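Local structure of enoyl-CoA hydratase (Mycobacterium avium subsp. paratuberculosis, 4LK5) at residues Ala160-Ala165 with Trp208-Ala213; Phe166-Leu171 with Leu195-Leu200; Gly176-Val181 with Asp255-Arg260. The protein probably adds water across the double bond of enoyl-CoA thioesters, as the enoyl-CoA hydratases of the crotonase family do, and assembles from three copies of the chain. All blocks are in the same frame, centred on the assembly; numbering follows the deposited sequence.

Interaction 1. Residues Ala160-Ala165 with Trp208-Ala213; sequences AFFMLA and WGLVTA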
loop_
_atom_site.group_PDB
_atom_site.type_symbol
_atom_site.label_atom_id
_atom_site.label_comp_id
_atom_site.label_asym_id
_atom_site.label_seq_id
_atom_site.Cartn_x
_atom_site.Cartn_y
_atom_site.Cartn_z
ATOM N N ALA C 160 1.932 22.454 -7.366
ATOM C CA ALA C 160 2.572 21.247 -7.862
ATOM C C ALA C 160 1.614 20.245 -8.431
ATOM O O ALA C 160 0.463 20.190 -8.049
ATOM C CB ALA C 160 3.363 20.594 -6.749
ATOM N N PHE C 161 2.117 19.443 -9.358
ATOM C CA PHE C 161 1.453 18.211 -9.758
ATOM C C PHE C 161 2.463 17.144 -10.154
ATOM O O PHE C 161 3.625 17.435 -10.437
ATOM C CB PHE C 161 0.444 18.427 -10.884
ATOM C CG PHE C 161 1.060 18.860 -12.200
ATOM C CD1 PHE C 161 1.643 17.913 -13.075
ATOM C CD2 PHE C 161 1.056 20.214 -12.580
ATOM C CE1 PHE C 161 2.209 18.299 -14.286
ATOM C CE2 PHE C 161 1.612 20.594 -13.790
ATOM C CZ PHE C 161 2.191 19.639 -14.643
ATOM N N PHE C 162 1.977 15.907 -10.191
ATOM C CA PHE C 162 2.779 14.765 -10.488
ATOM C C PHE C 162 2.280 14.046 -11.729
ATOM O O PHE C 162 1.082 13.893 -11.950
ATOM C CB PHE C 162 2.786 13.832 -9.274
ATOM C CG PHE C 162 3.379 14.465 -8.055
ATOM C CD1 PHE C 162 2.624 15.349 -7.269
ATOM C CD2 PHE C 162 4.689 14.238 -7.714
ATOM C CE1 PHE C 162 3.177 15.953 -6.142
ATOM C CE2 PHE C 162 5.249 14.852 -6.600
ATOM C CZ PHE C 162 4.494 15.715 -5.819
HETATM N N MSE C 163 3.209 13.611 -12.565
HETATM C CA MSE C 163 2.799 12.836 -13.715
HETATM C C MSE C 163 3.869 11.903 -14.207
HETATM O O MSE C 163 4.946 12.327 -14.639
HETATM C CB MSE C 163 2.392 13.751 -14.854
HETATM C CG MSE C 163 1.946 12.812 -15.962
HETATM SE SE MSE C 163 0.957 13.850 -17.269
HETATM C CE MSE C 163 2.487 15.023 -17.692
ATOM N N LEU C 164 3.554 10.614 -14.170
ATOM C CA LEU C 164 4.406 9.615 -14.742
ATOM C C LEU C 164 4.227 9.611 -16.250
ATOM O O LEU C 164 3.462 8.821 -16.784
ATOM C CB LEU C 164 4.028 8.267 -14.186
ATOM C CG LEU C 164 4.377 8.067 -12.726
ATOM C CD1 LEU C 164 4.091 6.606 -12.400
ATOM C CD2 LEU C 164 5.824 8.393 -12.454
ATOM N N ALA C 165 4.979 10.478 -16.918
ATOM C CA ALA C 165 4.791 10.768 -18.347
ATOM C C ALA C 165 5.308 9.694 -19.280
ATOM O O ALA C 165 4.902 9.639 -20.431
ATOM C CB ALA C 165 5.446 12.098 -18.700
ATOM N N TRP C 208 -4.138 10.529 -1.606
ATOM C CA TRP C 208 -3.671 9.202 -2.021
ATOM C C TRP C 208 -2.577 8.592 -1.135
ATOM O O TRP C 208 -2.301 7.402 -1.240
ATOM C CB TRP C 208 -3.093 9.290 -3.431
ATOM C CG TRP C 208 -4.113 9.282 -4.547
ATOM C CD1 TRP C 208 -5.456 9.579 -4.457
ATOM C CD2 TRP C 208 -3.854 9.006 -5.929
ATOM N NE1 TRP C 208 -6.044 9.466 -5.688
ATOM C CE2 TRP C 208 -5.089 9.134 -6.616
ATOM C CE3 TRP C 208 -2.699 8.654 -6.653
ATOM C CZ2 TRP C 208 -5.206 8.911 -7.998
ATOM C CZ3 TRP C 208 -2.802 8.437 -8.002
ATOM C CH2 TRP C 208 -4.058 8.551 -8.671
ATOM N N GLY C 209 -1.923 9.406 -0.314
ATOM C CA GLY C 209 -0.705 8.994 0.406
ATOM C C GLY C 209 0.591 9.140 -0.373
ATOM O O GLY C 209 1.588 8.513 -0.035
ATOM N N LEU C 210 0.599 9.968 -1.415
ATOM C CA LEU C 210 1.777 10.085 -2.271
ATOM C C LEU C 210 2.756 11.113 -1.756
ATOM O O LEU C 210 3.928 11.051 -2.117
ATOM C CB LEU C 210 1.395 10.481 -3.710
ATOM C CG LEU C 210 2.459 10.435 -4.818
ATOM C CD1 LEU C 210 2.871 9.008 -5.068
ATOM C CD2 LEU C 210 1.956 11.015 -6.137
ATOM N N VAL C 211 2.284 12.089 -0.961
ATOM C CA VAL C 211 3.176 13.122 -0.404
ATOM C C VAL C 211 2.885 13.427 1.044
ATOM O O VAL C 211 1.831 13.108 1.577
ATOM C CB VAL C 211 3.140 14.454 -1.183
ATOM C CG1 VAL C 211 3.396 14.205 -2.666
ATOM C CG2 VAL C 211 1.818 15.175 -0.993
ATOM N N THR C 212 3.851 14.071 1.664
ATOM C CA THR C 212 3.846 14.243 3.071
ATOM C C THR C 212 2.942 15.431 3.460
ATOM O O THR C 212 2.130 15.346 4.420
ATOM C CB THR C 212 5.294 14.415 3.541
ATOM O OG1 THR C 212 6.073 13.325 3.009
ATOM C CG2 THR C 212 5.355 14.398 5.065
ATOM N N ALA C 213 3.058 16.525 2.706
ATOM C CA ALA C 213 2.235 17.705 2.971
ATOM C C ALA C 213 2.096 18.637 1.782
ATOM O O ALA C 213 2.954 18.683 0.917
ATOM C CB ALA C 213 2.769 18.465 4.186
#
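In the crotonase-like fold a small three-stranded sheet lies beside the main one, and here its middle strand, 161-163, packs through Phe-162 on the loop that leads from helix 202-208 into edge strand 213-215. Phe-162 meets two neighbouring residues of that loop. Leu-210 lays CD2 over one face of the ring, 4.2 Å from CG of Phe-162, the two side chains running past each other in opposite directions. Val-211 comes obliquely to the far end of the ring, its CG1 lying 3.7 Å from CZ of Phe-162 and 3.9 Å from CE1 of the same ring. The chi1 of Leu-210, -170°, turns its CG away from the backbone N, and CD2 then reaches the ring. No hydrogen bond joins the segments; the contact is apolar and buried. Gly-209 ends helix 202-208 in a Schellman motif at positive phi, and Thr-212 OG1 is hydrogen-bonded to Val-154 N. Leu-149 of helix 143-150 and Val-185 of helix 177-185 also touch Leu-210. Backbone pairing with Leu-200 holds Phe-162 in the small sheet, while its packing on Leu-210 and Val-211 links that sheet to the edge of the main one, as befits the layered alpha/beta core of the crotonase fold.

Interaction 2. Residues Phe166-Leu171 with Leu195-Leu200; sequences FTKIGL and LLPERL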
loop_
_atom_site.group_PDB
_atom_site.type_symbol
_atom_site.label_atom_id
_atom_site.label_comp_id
_atom_site.label_asym_id
_atom_site.label_seq_id
_atom_site.Cartn_x
_atom_site.Cartn_y
_atom_site.Cartn_z
ATOM N N PHE C 166 6.166 8.820 -18.782
ATOM C CA PHE C 166 6.951 7.934 -19.641
ATOM C C PHE C 166 6.169 7.428 -20.863
ATOM O O PHE C 166 6.613 7.480 -22.013
ATOM C CB PHE C 166 7.432 6.751 -18.835
ATOM C CG PHE C 166 8.160 7.128 -17.596
ATOM C CD1 PHE C 166 9.480 7.530 -17.655
ATOM C CD2 PHE C 166 7.528 7.064 -16.356
ATOM C CE1 PHE C 166 10.156 7.856 -16.509
ATOM C CE2 PHE C 166 8.195 7.400 -15.203
ATOM C CZ PHE C 166 9.507 7.800 -15.279
ATOM N N THR C 167 4.989 6.956 -20.578
ATOM C CA THR C 167 4.167 6.209 -21.524
ATOM C C THR C 167 3.594 7.069 -22.676
ATOM O O THR C 167 3.153 6.553 -23.682
ATOM C CB THR C 167 3.058 5.506 -20.674
ATOM O OG1 THR C 167 3.304 4.095 -20.631
ATOM C CG2 THR C 167 1.672 5.813 -21.153
ATOM N N LYS C 168 3.575 8.381 -22.492
ATOM C CA LYS C 168 3.127 9.308 -23.531
ATOM C C LYS C 168 4.131 9.409 -24.665
ATOM O O LYS C 168 3.801 9.874 -25.736
ATOM C CB LYS C 168 2.896 10.703 -22.948
ATOM C CG LYS C 168 1.582 10.794 -22.179
ATOM C CD LYS C 168 1.217 12.224 -21.749
ATOM C CE LYS C 168 -0.293 12.455 -21.850
ATOM N NZ LYS C 168 -0.865 13.226 -20.706
ATOM N N ILE C 169 5.350 8.955 -24.411
ATOM C CA ILE C 169 6.412 9.049 -25.371
ATOM C C ILE C 169 7.018 7.673 -25.641
ATOM O O ILE C 169 8.142 7.584 -26.160
ATOM C CB ILE C 169 7.508 10.039 -24.884
ATOM C CG1 ILE C 169 8.194 9.514 -23.631
ATOM C CG2 ILE C 169 6.902 11.415 -24.576
ATOM C CD1 ILE C 169 9.499 10.189 -23.333
ATOM N N GLY C 170 6.291 6.614 -25.288
ATOM C CA GLY C 170 6.687 5.270 -25.650
ATOM C C GLY C 170 7.749 4.664 -24.756
ATOM O O GLY C 170 8.490 3.786 -25.185
ATOM N N LEU C 171 7.847 5.136 -23.519
ATOM C CA LEU C 171 8.706 4.510 -22.518
ATOM C C LEU C 171 7.942 3.868 -21.337
ATOM O O LEU C 171 6.742 4.021 -21.186
ATOM C CB LEU C 171 9.684 5.532 -21.987
ATOM C CG LEU C 171 10.691 6.119 -22.983
ATOM C CD1 LEU C 171 11.621 7.078 -22.236
ATOM C CD2 LEU C 171 11.513 5.048 -23.701
ATOM N N LEU C 195 -0.229 3.763 -16.658
ATOM C CA LEU C 195 -0.885 3.427 -17.919
ATOM C C LEU C 195 -1.779 4.541 -18.454
ATOM O O LEU C 195 -2.021 4.610 -19.668
ATOM C CB LEU C 195 -1.716 2.142 -17.815
ATOM C CG LEU C 195 -1.006 0.804 -17.586
ATOM C CD1 LEU C 195 -2.054 -0.303 -17.633
ATOM C CD2 LEU C 195 0.103 0.518 -18.586
ATOM N N LEU C 196 -2.288 5.387 -17.568
ATOM C CA LEU C 196 -3.197 6.444 -17.972
ATOM C C LEU C 196 -2.713 7.723 -17.374
ATOM O O LEU C 196 -3.454 8.418 -16.684
ATOM C CB LEU C 196 -4.614 6.157 -17.476
ATOM C CG LEU C 196 -5.232 4.941 -18.125
ATOM C CD1 LEU C 196 -6.363 4.413 -17.245
ATOM C CD2 LEU C 196 -5.716 5.287 -19.528
ATOM N N PRO C 197 -1.462 8.071 -17.653
ATOM C CA PRO C 197 -0.921 9.238 -16.979
ATOM C C PRO C 197 -1.804 10.473 -17.138
ATOM O O PRO C 197 -2.379 10.697 -18.213
ATOM C CB PRO C 197 0.432 9.418 -17.632
ATOM C CG PRO C 197 0.301 8.756 -18.950
ATOM C CD PRO C 197 -0.608 7.609 -18.758
ATOM N N GLU C 198 -1.936 11.218 -16.037
ATOM C CA GLU C 198 -2.691 12.483 -15.931
ATOM C C GLU C 198 -1.923 13.379 -14.962
ATOM O O GLU C 198 -1.123 12.904 -14.153
ATOM C CB GLU C 198 -4.089 12.259 -15.331
ATOM C CG GLU C 198 -5.150 11.737 -16.295
ATOM C CD GLU C 198 -5.421 12.699 -17.442
ATOM O OE1 GLU C 198 -5.041 13.895 -17.336
ATOM O OE2 GLU C 198 -6.001 12.259 -18.451
ATOM N N ARG C 199 -2.173 14.679 -15.026
ATOM C CA ARG C 199 -1.568 15.626 -14.090
ATOM C C ARG C 199 -2.280 15.446 -12.779
ATOM O O ARG C 199 -3.423 15.860 -12.626
ATOM C CB ARG C 199 -1.721 17.071 -14.595
ATOM C CG ARG C 199 -0.941 17.330 -15.873
ATOM C CD ARG C 199 -1.025 18.744 -16.402
ATOM N NE ARG C 199 -0.268 18.858 -17.665
ATOM C CZ ARG C 199 0.225 19.993 -18.171
ATOM N NH1 ARG C 199 0.056 21.149 -17.533
ATOM N NH2 ARG C 199 0.888 19.977 -19.322
ATOM N N LEU C 200 -1.622 14.791 -11.842
ATOM C CA LEU C 200 -2.219 14.526 -10.538
ATOM C C LEU C 200 -1.898 15.714 -9.601
ATOM O O LEU C 200 -0.756 15.842 -9.179
ATOM C CB LEU C 200 -1.668 13.223 -9.952
ATOM C CG LEU C 200 -2.304 12.920 -8.596
ATOM C CD1 LEU C 200 -3.548 12.093 -8.776
ATOM C CD2 LEU C 200 -1.335 12.205 -7.680
#
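Pro-197 presents its ring to two consecutive side chains of the 3-10 turn, Thr-167 and Lys-168. The methyl CG2 of Thr-167 sits 3.8 Å from CD of Pro-197 and 3.9 Å from CG of the same ring, the two side chains crossing at about a right angle. Lys-168 uses the root of its chain: its CG lies 4.0 Å from CG of Pro-197, and the aliphatic part slides past the ring in the opposite direction. Bends at chi3 (143°) and chi4 (139°) then bring NZ of Lys-168 to 3.9 Å from Pro-197 O, a near approach rather than a hydrogen bond. Glu-198 and Lys-168 carry opposite charges, but with OE1 of Glu-198 5.4 Å from NZ of Lys-168 they can attract each other only loosely.

Behind this first shell, the turn is held by its own backbone. Phe-166 O accepts from both Ile-169 N and Leu-171 N, which reach it from opposite faces of its carbonyl plane, and Thr-167 OG1 adds a weak bond to Leu-171 O. On the other side, Leu-196 is where the chain leaves the helical conformation of 187-195, and the extended Pro-197 follows at once. Met-163, a selenomethionine of strand 161-163, touches both Lys-168 and Pro-197.

Farther out comes the third subunit. Its Arg-230 hydrogen-bonds through NH2 to Pro-197 O and forms a salt bridge through NH1 with Glu-198 OE2, while its Phe-239 packs on Thr-167 and Leu-195. The carbonyl approached by the lysine is thus already held by an arginine from across the interface. A turn and a helix exit, packed through a proline and bordered by a neighbouring chain, form part of the subunit interface in this three-chain crotonase-family assembly.

Interaction 3. Residues Gly176-Val181 with Asp255-Arg260; sequences GASALV and DPALQR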
loop_
_atom_site.group_PDB
_atom_site.type_symbol
_atom_site.label_atom_id
_atom_site.label_comp_id
_atom_site.label_asym_id
_atom_site.label_seq_id
_atom_site.Cartn_x
_atom_site.Cartn_y
_atom_site.Cartn_z
ATOM N N GLY C 176 12.946 3.333 -10.486
ATOM C CA GLY C 176 12.265 2.603 -9.442
ATOM C C GLY C 176 10.802 2.929 -9.277
ATOM O O GLY C 176 10.208 2.431 -8.346
ATOM N N ALA C 177 10.247 3.779 -10.148
ATOM C CA ALA C 177 8.830 4.093 -10.144
ATOM C C ALA C 177 7.885 2.853 -10.142
ATOM O O ALA C 177 6.812 2.922 -9.534
ATOM C CB ALA C 177 8.489 4.996 -11.322
ATOM N N SER C 178 8.274 1.740 -10.787
ATOM C CA SER C 178 7.484 0.479 -10.718
ATOM C C SER C 178 7.352 -0.130 -9.286
ATOM O O SER C 178 6.424 -0.903 -9.013
ATOM C CB SER C 178 7.987 -0.566 -11.725
ATOM O OG SER C 178 9.313 -0.998 -11.463
ATOM N N ALA C 179 8.234 0.276 -8.366
ATOM C CA ALA C 179 8.177 -0.132 -6.963
ATOM C C ALA C 179 7.769 1.037 -6.088
ATOM O O ALA C 179 6.905 0.899 -5.201
ATOM C CB ALA C 179 9.531 -0.643 -6.532
ATOM N N LEU C 180 8.361 2.200 -6.348
ATOM C CA LEU C 180 8.210 3.366 -5.456
ATOM C C LEU C 180 6.807 3.982 -5.396
ATOM O O LEU C 180 6.323 4.324 -4.328
ATOM C CB LEU C 180 9.200 4.454 -5.830
ATOM C CG LEU C 180 10.653 4.067 -5.551
ATOM C CD1 LEU C 180 11.624 4.982 -6.254
ATOM C CD2 LEU C 180 10.936 4.133 -4.075
ATOM N N VAL C 181 6.164 4.164 -6.528
ATOM C CA VAL C 181 4.813 4.649 -6.474
ATOM C C VAL C 181 3.825 3.709 -5.705
ATOM O O VAL C 181 3.104 4.153 -4.796
ATOM C CB VAL C 181 4.305 4.920 -7.878
ATOM C CG1 VAL C 181 2.917 5.512 -7.835
ATOM C CG2 VAL C 181 5.261 5.878 -8.573
ATOM N N ASP C 255 15.555 -2.841 -5.843
ATOM C CA ASP C 255 16.653 -3.374 -6.660
ATOM C C ASP C 255 16.236 -4.225 -7.904
ATOM O O ASP C 255 16.722 -3.984 -9.033
ATOM C CB ASP C 255 17.662 -4.139 -5.798
ATOM C CG ASP C 255 18.752 -3.214 -5.206
ATOM O OD1 ASP C 255 18.920 -2.078 -5.722
ATOM O OD2 ASP C 255 19.426 -3.617 -4.213
ATOM N N PRO C 256 15.385 -5.234 -7.690
ATOM C CA PRO C 256 14.840 -5.970 -8.811
ATOM C C PRO C 256 14.118 -5.052 -9.797
ATOM O O PRO C 256 14.251 -5.205 -11.009
ATOM C CB PRO C 256 13.854 -6.922 -8.154
ATOM C CG PRO C 256 14.323 -7.085 -6.734
ATOM C CD PRO C 256 14.999 -5.808 -6.378
ATOM N N ALA C 257 13.370 -4.090 -9.290
ATOM C CA ALA C 257 12.720 -3.155 -10.169
ATOM C C ALA C 257 13.730 -2.432 -11.026
ATOM O O ALA C 257 13.541 -2.353 -12.240
ATOM C CB ALA C 257 11.882 -2.154 -9.389
ATOM N N LEU C 258 14.799 -1.914 -10.413
ATOM C CA LEU C 258 15.783 -1.131 -11.145
ATOM C C LEU C 258 16.425 -1.941 -12.237
ATOM O O LEU C 258 16.706 -1.426 -13.305
ATOM C CB LEU C 258 16.868 -0.592 -10.240
ATOM C CG LEU C 258 16.330 0.458 -9.290
ATOM C CD1 LEU C 258 17.363 0.705 -8.192
ATOM C CD2 LEU C 258 15.913 1.734 -9.988
ATOM N N GLN C 259 16.622 -3.216 -11.976
ATOM C CA GLN C 259 17.180 -4.109 -12.964
ATOM C C GLN C 259 16.211 -4.269 -14.117
ATOM O O GLN C 259 16.609 -4.148 -15.279
ATOM C CB GLN C 259 17.461 -5.469 -12.311
ATOM C CG GLN C 259 18.156 -6.465 -13.220
ATOM C CD GLN C 259 19.455 -5.911 -13.841
ATOM O OE1 GLN C 259 20.427 -5.650 -13.123
ATOM N NE2 GLN C 259 19.466 -5.731 -15.182
ATOM N N ARG C 260 14.931 -4.528 -13.811
ATOM C CA ARG C 260 13.939 -4.805 -14.857
ATOM C C ARG C 260 13.792 -3.615 -15.731
ATOM O O ARG C 260 13.578 -3.757 -16.901
ATOM C CB ARG C 260 12.546 -5.040 -14.324
ATOM C CG ARG C 260 12.256 -6.402 -13.772
ATOM C CD ARG C 260 10.965 -6.369 -12.980
ATOM N NE ARG C 260 11.104 -7.340 -11.914
ATOM C CZ ARG C 260 10.962 -7.126 -10.609
ATOM N NH1 ARG C 260 10.590 -5.947 -10.073
ATOM N NH2 ARG C 260 11.170 -8.162 -9.828
HETATM O O HOH W 1 9.283 -3.771 -11.403
#
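Gly-176, the N-cap of helix 177-185, meets the end of Leu-258, whose CD2 lies 3.4 Å from Gly-176 N and 3.8 Å from Gly-176 CA. Leu-258 leaves its backbone to one side of the loop, and only its end turns in to the glycine: CG, anti to the carbonyl carbon (chi1 -68°), lets CD2 reach it. With no side chain on Gly-176, its CA comes within 5.4 Å of that of Leu-258, and its positive phi suits glycine. Its backbone N is hydrogen-bonded to Glu-261 OE1, one turn along the same helix as Ala-257, while its carbonyl O starts the new helix by accepting from both Ala-179 N and Leu-180 N.

Ser-178 points toward helix 254-269 and brings OG to 3.5 Å from the methyl of Ala-257. OG sits between the backbone N and the carbonyl carbon (chi1 64°), where it also hydrogen-bonds to Glu-261 OE2; the carboxylate therefore holds both the N-cap amide and the serine. A water donates to Ser-178 OG at 2.8 Å and accepts from Arg-260 NH1 at 2.9 Å, linking the two helices through the serine and the arginine. The contact belongs to the helical layers that surround the beta sheets of the crotonase fold, and here it joins the start of 177-185 to helix 254-269, the last but one of the chain.

Ala-179 follows, its CB 4.0 Å from CB of Ala-257. The single methyl of Ala-257 therefore serves both Ser-178 and Ala-179. From the third subunit, Ile-246 packs on Ser-178 and Ala-248 on Arg-260.

Interactions 1 and 2 share the small sheet: their centres are about 14 Å apart, and Leu-164 O of the first packs 3.2 Å from Pro-197 CB of the second. In sequence, both segments of interaction 2 fall between 160-165 and 208-213. Interaction 3 lies about 17 Å from each of the others, centre to centre. It touches interaction 1 through Leu-164 CD1 and Val-181 CG2, 4.1 Å apart, but stays about 5 Å from interaction 2 at the nearest atoms. Each contact has residues that pack on another subunit: interactions 2 and 3 both face the third, whereas Thr-212 of interaction 1 packs on Ile-188 of the second.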